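Local coordinates for protein pectate lyase/Amb allergen (Acidovorax citrulli, PDB 4HWV) that probably cleaves pectate, an acidic plant cell-wall polysaccharide, by calcium-dependent elimination, at residues A12-A15 and G16-D19; T46-N49 and R50-I54; G132-G135 and N136-V140; L154-R157 and V158-S162. All coordinates share one frame; numbering follows the deposited sequence. Where two conformers were deposited one is given.

Overall arrangement
The four contacts follow one another along the chain of a secreted right-handed parallel beta-helix protein of the polysaccharide lyase 1 family. Contacts 1 and 2 lie on the same side of the chain's centre, their own centres about 19 Å apart. Contacts 2 and 4, with centres about 15 Å apart, touch directly: R50 NH2 probably donates a hydrogen bond to V158 O at 2.8 Å, and I54 and R50 pack on I161. Contact 3 is the outlier, its centre about 29 Å from that of contact 4 and about 54 Å from that of contact 1. Contact 4 lies nearest the metal: the R156 side chain is about 9 Å from the bound calcium ion, whose site includes D227, D278 and D282.

Contact 1 of 4, residues A12-A15 and G16-D19; sequences AAPA and GSID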
ATOM      1  N   ALA A  12       3.751  21.603 -19.592  1.00 10.67           N
ATOM      2  CA  ALA A  12       4.762  20.594 -19.296  1.00 10.92           C
ATOM      3  C   ALA A  12       5.363  20.044 -20.588  1.00 11.04           C
ATOM      4  O   ALA A  12       4.719  20.061 -21.632  1.00 12.54           O
ATOM      5  CB  ALA A  12       4.164  19.482 -18.470  1.00 11.03           C
ATOM      6  N   ALA A  13       6.598  19.567 -20.505  1.00 10.23           N
ATOM      7  CA  ALA A  13       7.308  19.050 -21.671  1.00 10.46           C
ATOM      8  C   ALA A  13       6.651  17.783 -22.219  1.00  9.85           C
ATOM      9  O   ALA A  13       6.065  17.014 -21.474  1.00 10.25           O
ATOM     10  CB  ALA A  13       8.767  18.777 -21.314  1.00 11.19           C
ATOM     11  N   PRO A  14       6.760  17.554 -23.533  1.00  9.72           N
ATOM     12  CA  PRO A  14       6.295  16.284 -24.092  1.00  9.71           C
ATOM     13  C   PRO A  14       6.972  15.103 -23.400  1.00  9.13           C
ATOM     14  O   PRO A  14       8.151  15.158 -23.046  1.00  9.09           O
ATOM     15  CB  PRO A  14       6.752  16.369 -25.553  1.00 10.98           C
ATOM     16  CG  PRO A  14       6.777  17.815 -25.849  1.00 11.53           C
ATOM     17  CD  PRO A  14       7.264  18.464 -24.577  1.00 10.42           C
ATOM     18  N   ALA A  15       6.223  14.029 -23.213  1.00  8.67           N
ATOM     19  CA  ALA A  15       6.767  12.822 -22.601  1.00  8.87           C
ATOM     20  C   ALA A  15       8.030  12.365 -23.330  1.00  8.76           C
ATOM     21  O   ALA A  15       8.092  12.367 -24.565  1.00 10.35           O
ATOM     22  CB  ALA A  15       5.731  11.734 -22.626  1.00  9.08           C
ATOM     23  N   GLY A  16       9.045  11.981 -22.562  1.00  7.66           N
ATOM     24  CA  GLY A  16      10.274  11.480 -23.147  1.00  8.35           C
ATOM     25  C   GLY A  16      11.254  12.538 -23.600  1.00  8.62           C
ATOM     26  O   GLY A  16      12.232  12.207 -24.269  1.00 10.39           O
ATOM     27  N   SER A  17      11.036  13.795 -23.229  1.00  8.09           N
ATOM     28  CA  SER A  17      11.871  14.871 -23.748  1.00  9.12           C
ATOM     29  C   SER A  17      12.628  15.695 -22.707  1.00  8.02           C
ATOM     30  O   SER A  17      13.519  16.453 -23.083  1.00  9.36           O
ATOM     31  CB  SER A  17      11.041  15.811 -24.618  1.00 10.20           C
ATOM     32  OG  SER A  17      10.258  16.690 -23.826  1.00 10.45           O
ATOM     33  N   ILE A  18      12.308  15.581 -21.417  1.00  7.20           N
ATOM     34  CA  ILE A  18      13.018  16.400 -20.437  1.00  7.54           C
ATOM     35  C   ILE A  18      14.536  16.151 -20.479  1.00  6.30           C
ATOM     36  O   ILE A  18      14.993  15.050 -20.800  1.00  5.41           O
ATOM     37  CB  ILE A  18      12.479  16.164 -18.996  1.00  8.58           C
ATOM     38  CG1 ILE A  18      12.889  17.293 -18.053  1.00 10.56           C
ATOM     39  CG2 ILE A  18      12.908  14.799 -18.443  1.00  8.17           C
ATOM     40  CD1 ILE A  18      12.199  18.616 -18.324  1.00 11.98           C
ATOM     41  N   ASP A  19      15.310  17.181 -20.164  1.00  5.59           N
ATOM     42  CA  ASP A  19      16.758  17.034 -20.098  1.00  6.04           C
ATOM     43  C   ASP A  19      17.267  17.050 -18.664  1.00  5.49           C
ATOM     44  O   ASP A  19      16.500  16.804 -17.737  1.00  5.93           O
ATOM     45  CB  ASP A  19      17.457  18.081 -20.975  1.00  7.61           C
ATOM     46  CG  ASP A  19      17.202  19.510 -20.521  1.00 11.16           C
ATOM     47  OD1 ASP A  19      16.653  19.728 -19.432  1.00 13.13           O
ATOM     48  OD2 ASP A  19      17.585  20.417 -21.252  1.00 14.60           O
TER
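Between P14 and S17 the backbone reverses in a type II beta turn, which brings the alpha carbons of A13 and I18 back to 6.4 Å from each other. G16 occupies the third position with phi at +83°, a conformation in which a beta carbon would press on the carbonyl oxygen of A15, so glycine suits this position of the turn. The backbone bond expected across such a turn, from S17 N to P14 O, is present but weak at 3.2 Å. The S17 side chain reinforces it. Its hydroxyl stands between its own backbone N and carbonyl carbon (chi1 78°), pointing back over the turn, and OG donates to P14 O at 2.7 Å from a position tilted 16° from the carbonyl plane. P14 O thus takes a firm bond from the hydroxyl and a weak one from the amide of the same residue. Within the turn, S17 OG also touches apolar atoms: P14 CD at 3.6 Å and A13 CB equally close. Small A13 and the compact proline ring suit this close fit. Outside the turn, the carboxylate of E484 accepts from G16 N and I18 N, while A13 and I18 both pack on I3. The arrangement is typical of a glycine-containing type II beta turn, here in the N-terminal loop that precedes strand 44-47 of the beta-helix.

Contact 2 of 4, residues T46-N49 and R50-I54; sequences TVAN and RNELI
N49 and E52 meet in a local helix-capping contact, at the point where strand 44-47 of the beta-helix gives way to helix 50-57. N49 is the N-cap. Its CG lies between the backbone N and the carbonyl carbon (chi1 66°), which swings the amide over the first helical turn, where OD1 accepts from E52 N at 2.9 Å. The bond is nearly straight, at 168°, although the donor sits 33° off the plane of the amide carbonyl. An asparagine suits the place because its short side chain offers an acceptor to an amide that has no helical carbonyl before it. The N49 backbone oxygen starts the regular pattern by accepting from L53 N at 3.0 Å.

E52 reaches back the other way. Its extended side chain crosses that of N49 at about a right angle, and OE1 accepts from A48 N at 2.8 Å, nearly along its C-O axis. Two waters extend the grip of the carboxylate: one links OE1 to T46 O, the other links OE2 to N49 ND2. N49 N, by contrast, is buried here with no partner.

On the inner side V47 brings its beta carbon to 3.8 Å from E52 CB, and its CG2 faces L53 CB. V47 and L53 both rest on I81 of strand 79-83, and their branched apolar side chains suit this buried face. The whole is a strand-to-helix junction with an asparagine N-cap. It resembles a capping box, except that the glutamate's return bond goes to the residue before the cap.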
ATOM      1  N   THR A  46      16.052   3.805 -23.680  1.00  4.94           N
ATOM      2  CA  THR A  46      14.751   3.735 -23.013  1.00  5.38           C
ATOM      3  C   THR A  46      14.642   2.325 -22.433  1.00  4.91           C
ATOM      4  O   THR A  46      14.784   1.341 -23.162  1.00  6.33           O
ATOM      5  CB  THR A  46      13.597   4.005 -23.978  1.00  6.52           C
ATOM      6  OG1 THR A  46      13.781   5.284 -24.569  1.00  9.62           O
ATOM      7  CG2 THR A  46      12.255   3.972 -23.248  1.00  6.34           C
ATOM      8  N   VAL A  47      14.421   2.234 -21.116  1.00  4.24           N
ATOM      9  CA  VAL A  47      14.432   0.947 -20.430  1.00  4.02           C
ATOM     10  C   VAL A  47      13.130   0.702 -19.662  1.00  4.25           C
ATOM     11  O   VAL A  47      12.510   1.633 -19.142  1.00  4.97           O
ATOM     12  CB  VAL A  47      15.652   0.863 -19.462  1.00  4.06           C
ATOM     13  CG1 VAL A  47      16.947   1.072 -20.246  1.00  5.36           C
ATOM     14  CG2 VAL A  47      15.564   1.869 -18.330  1.00  4.75           C
ATOM     15  N   ALA A  48      12.739  -0.567 -19.592  1.00  4.26           N
ATOM     16  CA  ALA A  48      11.425  -0.942 -19.065  1.00  4.91           C
ATOM     17  C   ALA A  48      11.493  -2.118 -18.084  1.00  5.06           C
ATOM     18  O   ALA A  48      10.459  -2.586 -17.595  1.00  6.66           O
ATOM     19  CB  ALA A  48      10.450  -1.262 -20.214  1.00  5.85           C
ATOM     20  N   ASN A  49      12.701  -2.598 -17.785  1.00  4.00           N
ATOM     21  CA  ASN A  49      12.861  -3.686 -16.821  1.00  4.01           C
ATOM     22  C   ASN A  49      14.271  -3.670 -16.265  1.00  3.46           C
ATOM     23  O   ASN A  49      15.139  -2.892 -16.727  1.00  3.96           O
ATOM     24  CB  ASN A  49      12.500  -5.052 -17.453  1.00  4.70           C
ATOM     25  CG  ASN A  49      13.457  -5.455 -18.567  1.00  5.06           C
ATOM     26  OD1 ASN A  49      14.656  -5.560 -18.341  1.00  4.70           O
ATOM     27  ND2 ASN A  49      12.918  -5.723 -19.765  1.00  5.78           N
ATOM     28  N   ARG A  50      14.511  -4.510 -15.263  1.00  3.62           N
ATOM     29  CA  ARG A  50      15.767  -4.501 -14.541  1.00  3.86           C
ATOM     30  C   ARG A  50      16.964  -4.836 -15.437  1.00  3.36           C
ATOM     31  O   ARG A  50      18.039  -4.235 -15.309  1.00  3.96           O
ATOM     32  CB  ARG A  50      15.679  -5.484 -13.377  1.00  3.97           C
ATOM     33  CG  ARG A  50      16.954  -5.575 -12.513  1.00  3.80           C
ATOM     34  CD  ARG A  50      16.780  -6.541 -11.321  1.00  4.18           C
ATOM     35  NE  ARG A  50      17.995  -6.613 -10.516  1.00  3.75           N
ATOM     36  CZ  ARG A  50      19.058  -7.351 -10.845  1.00  3.56           C
ATOM     37  NH1 ARG A  50      19.042  -8.095 -11.960  1.00  4.81           N
ATOM     38  NH2 ARG A  50      20.145  -7.330 -10.068  1.00  4.58           N
ATOM     39  N   ASN A  51      16.788  -5.807 -16.336  1.00  3.70           N
ATOM     40  CA  ASN A  51      17.878  -6.177 -17.235  1.00  4.32           C
ATOM     41  C   ASN A  51      18.274  -5.022 -18.153  1.00  4.03           C
ATOM     42  O   ASN A  51      19.465  -4.720 -18.315  1.00  4.50           O
ATOM     43  CB  ASN A  51      17.523  -7.404 -18.086  1.00  5.05           C
ATOM     44  CG  ASN A  51      17.505  -8.701 -17.284  1.00  4.78           C
ATOM     45  OD1 ASN A  51      18.075  -8.791 -16.210  1.00  4.92           O
ATOM     46  ND2 ASN A  51      16.895  -9.733 -17.846  1.00  5.67           N
ATOM     47  N   GLU A  52      17.280  -4.366 -18.750  1.00  4.01           N
ATOM     48  CA  GLU A  52      17.557  -3.235 -19.640  1.00  3.46           C
ATOM     49  C   GLU A  52      18.206  -2.077 -18.908  1.00  3.72           C
ATOM     50  O   GLU A  52      19.130  -1.441 -19.416  1.00  4.44           O
ATOM     51  CB  GLU A  52      16.280  -2.764 -20.315  1.00  4.36           C
ATOM     52  CG  GLU A  52      15.687  -3.802 -21.294  1.00  5.41           C
ATOM     53  CD  GLU A  52      14.384  -3.346 -21.920  1.00  7.17           C
ATOM     54  OE1 GLU A  52      13.883  -2.268 -21.564  1.00  7.08           O
ATOM     55  OE2 GLU A  52      13.856  -4.065 -22.795  1.00  8.44           O
ATOM     56  N   LEU A  53      17.729  -1.806 -17.694  1.00  3.99           N
ATOM     57  CA  LEU A  53      18.319  -0.741 -16.882  1.00  3.72           C
ATOM     58  C   LEU A  53      19.807  -1.034 -16.610  1.00  4.23           C
ATOM     59  O   LEU A  53      20.670  -0.165 -16.788  1.00  4.73           O
ATOM     60  CB  LEU A  53      17.549  -0.615 -15.564  1.00  4.06           C
ATOM     61  CG  LEU A  53      18.181   0.339 -14.551  1.00  4.83           C
ATOM     62  CD1 LEU A  53      18.260   1.781 -15.041  1.00  5.30           C
ATOM     63  CD2 LEU A  53      17.367   0.288 -13.263  1.00  5.73           C
ATOM     64  N   ILE A  54      20.104  -2.256 -16.177  1.00  4.09           N
ATOM     65  CA  ILE A  54      21.492  -2.642 -15.924  1.00  4.18           C
ATOM     66  C   ILE A  54      22.349  -2.546 -17.193  1.00  3.72           C
ATOM     67  O   ILE A  54      23.454  -2.010 -17.153  1.00  4.13           O
ATOM     68  CB  ILE A  54      21.567  -4.041 -15.286  1.00  4.92           C
ATOM     69  CG1 ILE A  54      21.010  -3.980 -13.866  1.00  5.73           C
ATOM     70  CG2 ILE A  54      23.011  -4.584 -15.299  1.00  4.91           C
ATOM     71  CD1 ILE A  54      20.654  -5.348 -13.291  1.00  6.91           C
TER
HETATM   72  O   HOH W   1      12.804  -0.632 -23.449  1.00 21.33           O
HETATM   73  O   HOH W   2      13.835  -6.735 -22.446  1.00 16.76           O

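Contact 3 of 4, residues G132-G135 and N136-V140; sequences GAWG and NARTV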
ATOM      1  N   GLY A 132      14.029 -13.121  25.484  1.00  9.96           N
ATOM      2  CA  GLY A 132      13.935 -14.112  26.547  1.00 10.77           C
ATOM      3  C   GLY A 132      14.869 -15.301  26.379  1.00 10.97           C
ATOM      4  O   GLY A 132      15.163 -15.995  27.347  1.00 12.70           O
ATOM      5  N   ALA A 133      15.344 -15.544  25.162  1.00 10.40           N
ATOM      6  CA  ALA A 133      16.237 -16.658  24.879  1.00 10.99           C
ATOM      7  C   ALA A 133      17.681 -16.188  24.746  1.00 11.50           C
ATOM      8  O   ALA A 133      18.582 -16.827  25.261  1.00 13.58           O
ATOM      9  CB  ALA A 133      15.809 -17.372  23.591  1.00 11.48           C
ATOM     10  N   TRP A 134      17.896 -15.072  24.053  1.00 10.91           N
ATOM     11  CA  TRP A 134      19.256 -14.664  23.699  1.00 10.34           C
ATOM     12  C   TRP A 134      19.801 -13.589  24.624  1.00 11.15           C
ATOM     13  O   TRP A 134      21.011 -13.438  24.763  1.00 12.79           O
ATOM     14  CB  TRP A 134      19.263 -14.123  22.268  1.00  9.42           C
ATOM     15  CG  TRP A 134      20.625 -13.856  21.712  1.00  8.85           C
ATOM     16  CD1 TRP A 134      21.265 -12.649  21.652  1.00  8.60           C
ATOM     17  CD2 TRP A 134      21.518 -14.815  21.115  1.00  9.58           C
ATOM     18  NE1 TRP A 134      22.506 -12.799  21.062  1.00  9.82           N
ATOM     19  CE2 TRP A 134      22.687 -14.118  20.730  1.00  9.32           C
ATOM     20  CE3 TRP A 134      21.453 -16.199  20.900  1.00  9.87           C
ATOM     21  CZ2 TRP A 134      23.782 -14.757  20.122  1.00  9.89           C
ATOM     22  CZ3 TRP A 134      22.540 -16.832  20.288  1.00 10.55           C
ATOM     23  CH2 TRP A 134      23.688 -16.110  19.909  1.00 10.55           C
ATOM     24  N   GLY A 135      18.903 -12.842  25.254  1.00 10.91           N
ATOM     25  CA  GLY A 135      19.288 -11.656  25.992  1.00 11.06           C
ATOM     26  C   GLY A 135      19.731 -10.523  25.083  1.00 10.86           C
ATOM     27  O   GLY A 135      19.515 -10.547  23.851  1.00 10.45           O
ATOM     28  N   ASN A 136      20.380  -9.533  25.685  1.00 12.04           N
ATOM     29  CA  ASN A 136      20.742  -8.305  24.995  1.00 13.05           C
ATOM     30  C   ASN A 136      22.218  -7.952  25.153  1.00 14.83           C
ATOM     31  O   ASN A 136      22.645  -6.832  24.830  1.00 16.67           O
ATOM     32  CB  ASN A 136      19.864  -7.168  25.495  1.00 13.45           C
ATOM     33  CG  ASN A 136      18.403  -7.407  25.201  1.00 13.36           C
ATOM     34  OD1 ASN A 136      17.666  -7.968  26.018  1.00 14.69           O
ATOM     35  ND2 ASN A 136      17.970  -7.001  24.017  1.00 12.94           N
ATOM     36  N   ALA A 137      22.999  -8.919  25.616  1.00 15.05           N
ATOM     37  CA  ALA A 137      24.395  -8.666  25.937  1.00 15.63           C
ATOM     38  C   ALA A 137      25.345  -8.881  24.779  1.00 15.00           C
ATOM     39  O   ALA A 137      26.521  -8.535  24.878  1.00 16.34           O
ATOM     40  CB  ALA A 137      24.827  -9.509  27.133  1.00 16.78           C
ATOM     41  N   ARG A 138      24.848  -9.449  23.681  1.00 13.53           N
ATOM     42  CA  ARG A 138      25.695  -9.643  22.520  1.00 12.86           C
ATOM     43  C   ARG A 138      24.856  -9.677  21.264  1.00 10.73           C
ATOM     44  O   ARG A 138      23.651  -9.942  21.312  1.00 10.14           O
ATOM     45  CB  ARG A 138      26.498 -10.941  22.649  1.00 15.29           C
ATOM     46  CG  ARG A 138      25.633 -12.182  22.760  1.00 17.73           C
ATOM     47  CD  ARG A 138      26.465 -13.445  22.973  1.00 20.13           C
ATOM     48  NE  ARG A 138      25.614 -14.623  23.123  1.00 22.51           N
ATOM     49  CZ  ARG A 138      25.932 -15.843  22.694  1.00 24.23           C
ATOM     50  NH1 ARG A 138      27.081 -16.058  22.072  1.00 25.22           N
ATOM     51  NH2 ARG A 138      25.089 -16.848  22.878  1.00 25.00           N
ATOM     52  N   THR A 139      25.508  -9.397  20.145  1.00  9.91           N
ATOM     53  CA  THR A 139      24.895  -9.472  18.834  1.00 10.09           C
ATOM     54  C   THR A 139      24.552 -10.928  18.508  1.00  9.08           C
ATOM     55  O   THR A 139      25.056 -11.858  19.149  1.00  9.19           O
ATOM     56  CB  THR A 139      25.853  -8.917  17.791  1.00 10.77           C
ATOM     57  OG1 THR A 139      27.103  -9.607  17.907  1.00 11.26           O
ATOM     58  CG2 THR A 139      26.083  -7.420  18.039  1.00 11.19           C
ATOM     59  N   VAL A 140      23.671 -11.141  17.534  1.00  9.37           N
ATOM     60  CA  VAL A 140      23.281 -12.498  17.198  1.00  9.94           C
ATOM     61  C   VAL A 140      24.354 -13.204  16.394  1.00  9.90           C
ATOM     62  O   VAL A 140      25.111 -12.573  15.644  1.00 10.26           O
ATOM     63  CB  VAL A 140      21.918 -12.555  16.453  1.00 10.65           C
ATOM     64  CG1 VAL A 140      20.800 -12.004  17.332  1.00  9.79           C
ATOM     65  CG2 VAL A 140      21.985 -11.792  15.129  1.00 12.10           C
TER
HETATM   66  O   HOH W   3      22.851 -11.594  25.741  1.00 26.90           O
HETATM   67  O   HOH W   4      23.107 -15.137  24.278  1.00 26.90           O
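R138 lays its guanidinium flat on the indole of W134, the planes only 3° apart and the group centres 4.0 Å from each other. R138 NH2 comes within 3.4 Å of W134 CH2, above the rim of the six-membered ring, so the cation-pi contact is off-centre. V140 CG1 approaches the opposite face of the ring. The indole N-H is satisfied by backbone: NE1 donates to R138 O at 3.1 Å, an oxygen lying almost in the ring plane, though the N-H meets it from above the carbonyl plane. T139 O gives NE1 a weak second acceptor at 3.3 Å.

The helix end is finished by water. W134 O accepts from two waters; one accepts in turn from A137 N at 2.7 Å, the other from R138 NE at 2.8 Å. G135, with its positive phi, turns the chain out of the helix. The N136 side chain turns to other loops, where OD1 accepts from H263 NE2 and ND2 donates to P214 O.

Tryptophan suits this site as donor and cation platform at once. The electron-rich indole face probably helps to stabilise the positive charge of R138, while the indole N-H and W134 O are satisfied by backbone and water.

Contact 4 of 4, residues L154-R157 and V158-S162; sequences LQRR and VVTIS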
ATOM      1  N   LEU A 154      22.095 -12.481  -0.992  1.00  4.92           N
ATOM      2  CA  LEU A 154      21.574 -12.651  -2.348  1.00  5.16           C
ATOM      3  C   LEU A 154      20.587 -11.526  -2.675  1.00  4.20           C
ATOM      4  O   LEU A 154      20.678 -10.935  -3.742  1.00  5.29           O
ATOM      5  CB  LEU A 154      20.941 -14.040  -2.532  1.00  5.94           C
ATOM      6  CG  LEU A 154      20.349 -14.316  -3.924  1.00  6.42           C
ATOM      7  CD1 LEU A 154      21.392 -14.099  -5.026  1.00  7.79           C
ATOM      8  CD2 LEU A 154      19.772 -15.718  -4.008  1.00  6.89           C
ATOM      9  N   GLN A 155      19.669 -11.193  -1.765  1.00  4.38           N
ATOM     10  CA  GLN A 155      18.772 -10.076  -2.052  1.00  3.61           C
ATOM     11  C   GLN A 155      19.539  -8.774  -2.291  1.00  4.03           C
ATOM     12  O   GLN A 155      19.209  -8.028  -3.209  1.00  4.40           O
ATOM     13  CB  GLN A 155      17.684  -9.907  -0.961  1.00  4.07           C
ATOM     14  CG  GLN A 155      16.721  -8.769  -1.299  1.00  3.84           C
ATOM     15  CD  GLN A 155      15.451  -8.775  -0.478  1.00  3.81           C
ATOM     16  OE1 GLN A 155      15.504  -8.897   0.745  1.00  4.09           O
ATOM     17  NE2 GLN A 155      14.304  -8.681  -1.146  1.00  4.60           N
ATOM     18  N   ARG A 156      20.561  -8.519  -1.476  1.00  4.49           N
ATOM     19  CA  ARG A 156      21.387  -7.327  -1.662  1.00  5.40           C
ATOM     20  C   ARG A 156      21.947  -7.251  -3.080  1.00  5.80           C
ATOM     21  O   ARG A 156      21.899  -6.203  -3.731  1.00  6.55           O
ATOM     22  CB  ARG A 156      22.523  -7.319  -0.648  1.00  6.33           C
ATOM     23  CG  ARG A 156      23.360  -6.062  -0.729  1.00  7.59           C
ATOM     24  CD  ARG A 156      24.553  -6.125   0.215  1.00  9.89           C
ATOM     25  NE  ARG A 156      24.210  -6.108   1.645  1.00 11.93           N
ATOM     26  CZ  ARG A 156      23.988  -5.007   2.365  1.00 13.87           C
ATOM     27  NH1 ARG A 156      24.013  -3.809   1.799  1.00 14.25           N
ATOM     28  NH2 ARG A 156      23.741  -5.104   3.667  1.00 15.14           N
ATOM     29  N   ARG A 157      22.450  -8.382  -3.573  1.00  5.91           N
ATOM     30  CA  ARG A 157      23.063  -8.431  -4.892  1.00  7.27           C
ATOM     31  C   ARG A 157      22.043  -8.323  -6.036  1.00  6.31           C
ATOM     32  O   ARG A 157      22.410  -8.008  -7.176  1.00  9.01           O
ATOM     33  CB  ARG A 157      23.907  -9.690  -5.003  1.00 11.25           C
ATOM     34  CG  ARG A 157      25.114  -9.633  -4.030  1.00 14.19           C
ATOM     35  CD  ARG A 157      25.889 -10.937  -3.881  1.00 16.72           C
ATOM     36  NE  ARG A 157      26.573 -11.258  -5.121  1.00 19.19           N
ATOM     37  CZ  ARG A 157      26.262 -12.302  -5.876  1.00 20.22           C
ATOM     38  NH1 ARG A 157      25.303 -13.119  -5.479  1.00 21.10           N
ATOM     39  NH2 ARG A 157      26.918 -12.534  -7.013  1.00 20.52           N
ATOM     40  N   VAL A 158      20.765  -8.525  -5.730  1.00  4.43           N
ATOM     41  CA  VAL A 158      19.711  -8.361  -6.713  1.00  4.59           C
ATOM     42  C   VAL A 158      19.165  -6.928  -6.697  1.00  3.70           C
ATOM     43  O   VAL A 158      19.039  -6.291  -7.738  1.00  4.97           O
ATOM     44  CB  VAL A 158      18.579  -9.373  -6.439  1.00  4.84           C
ATOM     45  CG1 VAL A 158      17.365  -9.103  -7.313  1.00  5.24           C
ATOM     46  CG2 VAL A 158      19.082 -10.782  -6.683  1.00  5.36           C
ATOM     47  N   VAL A 159      18.805  -6.429  -5.515  1.00  3.45           N
ATOM     48  CA  VAL A 159      18.041  -5.190  -5.459  1.00  3.42           C
ATOM     49  C   VAL A 159      18.916  -3.937  -5.497  1.00  3.85           C
ATOM     50  O   VAL A 159      18.399  -2.840  -5.716  1.00  4.14           O
ATOM     51  CB  VAL A 159      17.090  -5.113  -4.225  1.00  3.73           C
ATOM     52  CG1 VAL A 159      16.148  -6.320  -4.198  1.00  4.15           C
ATOM     53  CG2 VAL A 159      17.879  -4.976  -2.914  1.00  4.67           C
ATOM     54  N   THR A 160      20.224  -4.094  -5.263  1.00  4.04           N
ATOM     55  CA  THR A 160      21.147  -2.955  -5.304  0.50  3.96           C
ATOM     56  C   THR A 160      21.704  -2.778  -6.712  1.00  4.68           C
ATOM     57  O   THR A 160      22.233  -3.737  -7.284  1.00  6.30           O
ATOM     58  CB  THR A 160      22.323  -3.149  -4.339  0.50  3.12           C
ATOM     59  OG1 THR A 160      21.819  -3.454  -3.039  0.50  3.59           O
ATOM     60  CG2 THR A 160      23.130  -1.890  -4.239  0.50  2.98           C
ATOM     61  N   ILE A 161      21.588  -1.563  -7.252  1.00  4.65           N
ATOM     62  CA  ILE A 161      21.944  -1.281  -8.632  1.00  4.65           C
ATOM     63  C   ILE A 161      23.010  -0.188  -8.661  1.00  4.22           C
ATOM     64  O   ILE A 161      22.777   0.929  -8.173  1.00  4.95           O
ATOM     65  CB  ILE A 161      20.711  -0.799  -9.437  1.00  5.52           C
ATOM     66  CG1 ILE A 161      19.551  -1.800  -9.351  1.00  6.65           C
ATOM     67  CG2 ILE A 161      21.105  -0.509 -10.882  1.00  7.25           C
ATOM     68  CD1 ILE A 161      19.821  -3.154 -10.003  1.00  7.31           C
ATOM     69  N   SER A 162      24.180  -0.500  -9.203  1.00  4.76           N
ATOM     70  CA  SER A 162      25.290   0.443  -9.246  0.50  4.23           C
ATOM     71  C   SER A 162      25.094   1.500 -10.343  1.00  4.59           C
ATOM     72  O   SER A 162      24.902   1.164 -11.520  1.00  5.82           O
ATOM     73  CB  SER A 162      26.588  -0.327  -9.497  0.50  4.30           C
ATOM     74  OG  SER A 162      27.693   0.546  -9.465  0.50  3.98           O
TER
HETATM   75  O   HOH W   5      23.261  -2.612  -0.725  1.00 15.95           O
HETATM   76  O   HOH W   6      23.074  -5.323  -9.269  1.00 23.45           O
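Among the flat groups, the backbone carbonyl of Q155 is approached both along its axis and over its face: V159 N meets its oxygen nearly end-on at 2.8 Å, while V158 N comes from well above the carbonyl plane at 3.0 Å. The guanidinium of R156 is engaged through its nitrogens, NH1 donating to a water and NH2 forming a salt bridge with E225, and the side chain lies about 9 Å from the bound calcium ion. This is a helix-to-strand junction, its last turn tightened by a three-residue bond, where helix 143-159 runs into strand 160-163 of the parallel beta-helix.

V158 N reaches Q155 O three residues back, and its helical bond to L154 O is only weak, so V158 N is shared between two carbonyls. The two valines suit this buried turn: V158 CG2 lies against L154 O at 3.3 Å, V159 CG1 against Q155 CG, and both residues also pack on Y103. The polar end of Q155 is held by D208 and N90.

T160 closes the helix. R156 O accepts from T160 N at 3.1 Å; in one of its two conformers T160 OG1 also donates to it, at 2.8 Å and only 19° from the carbonyl plane. R156 lies alongside T160 and points the same way. In that conformer this parallel course lets one water, accepting from R156 NH1 and donating to T160 OG1, bridge them at 2.9 Å each.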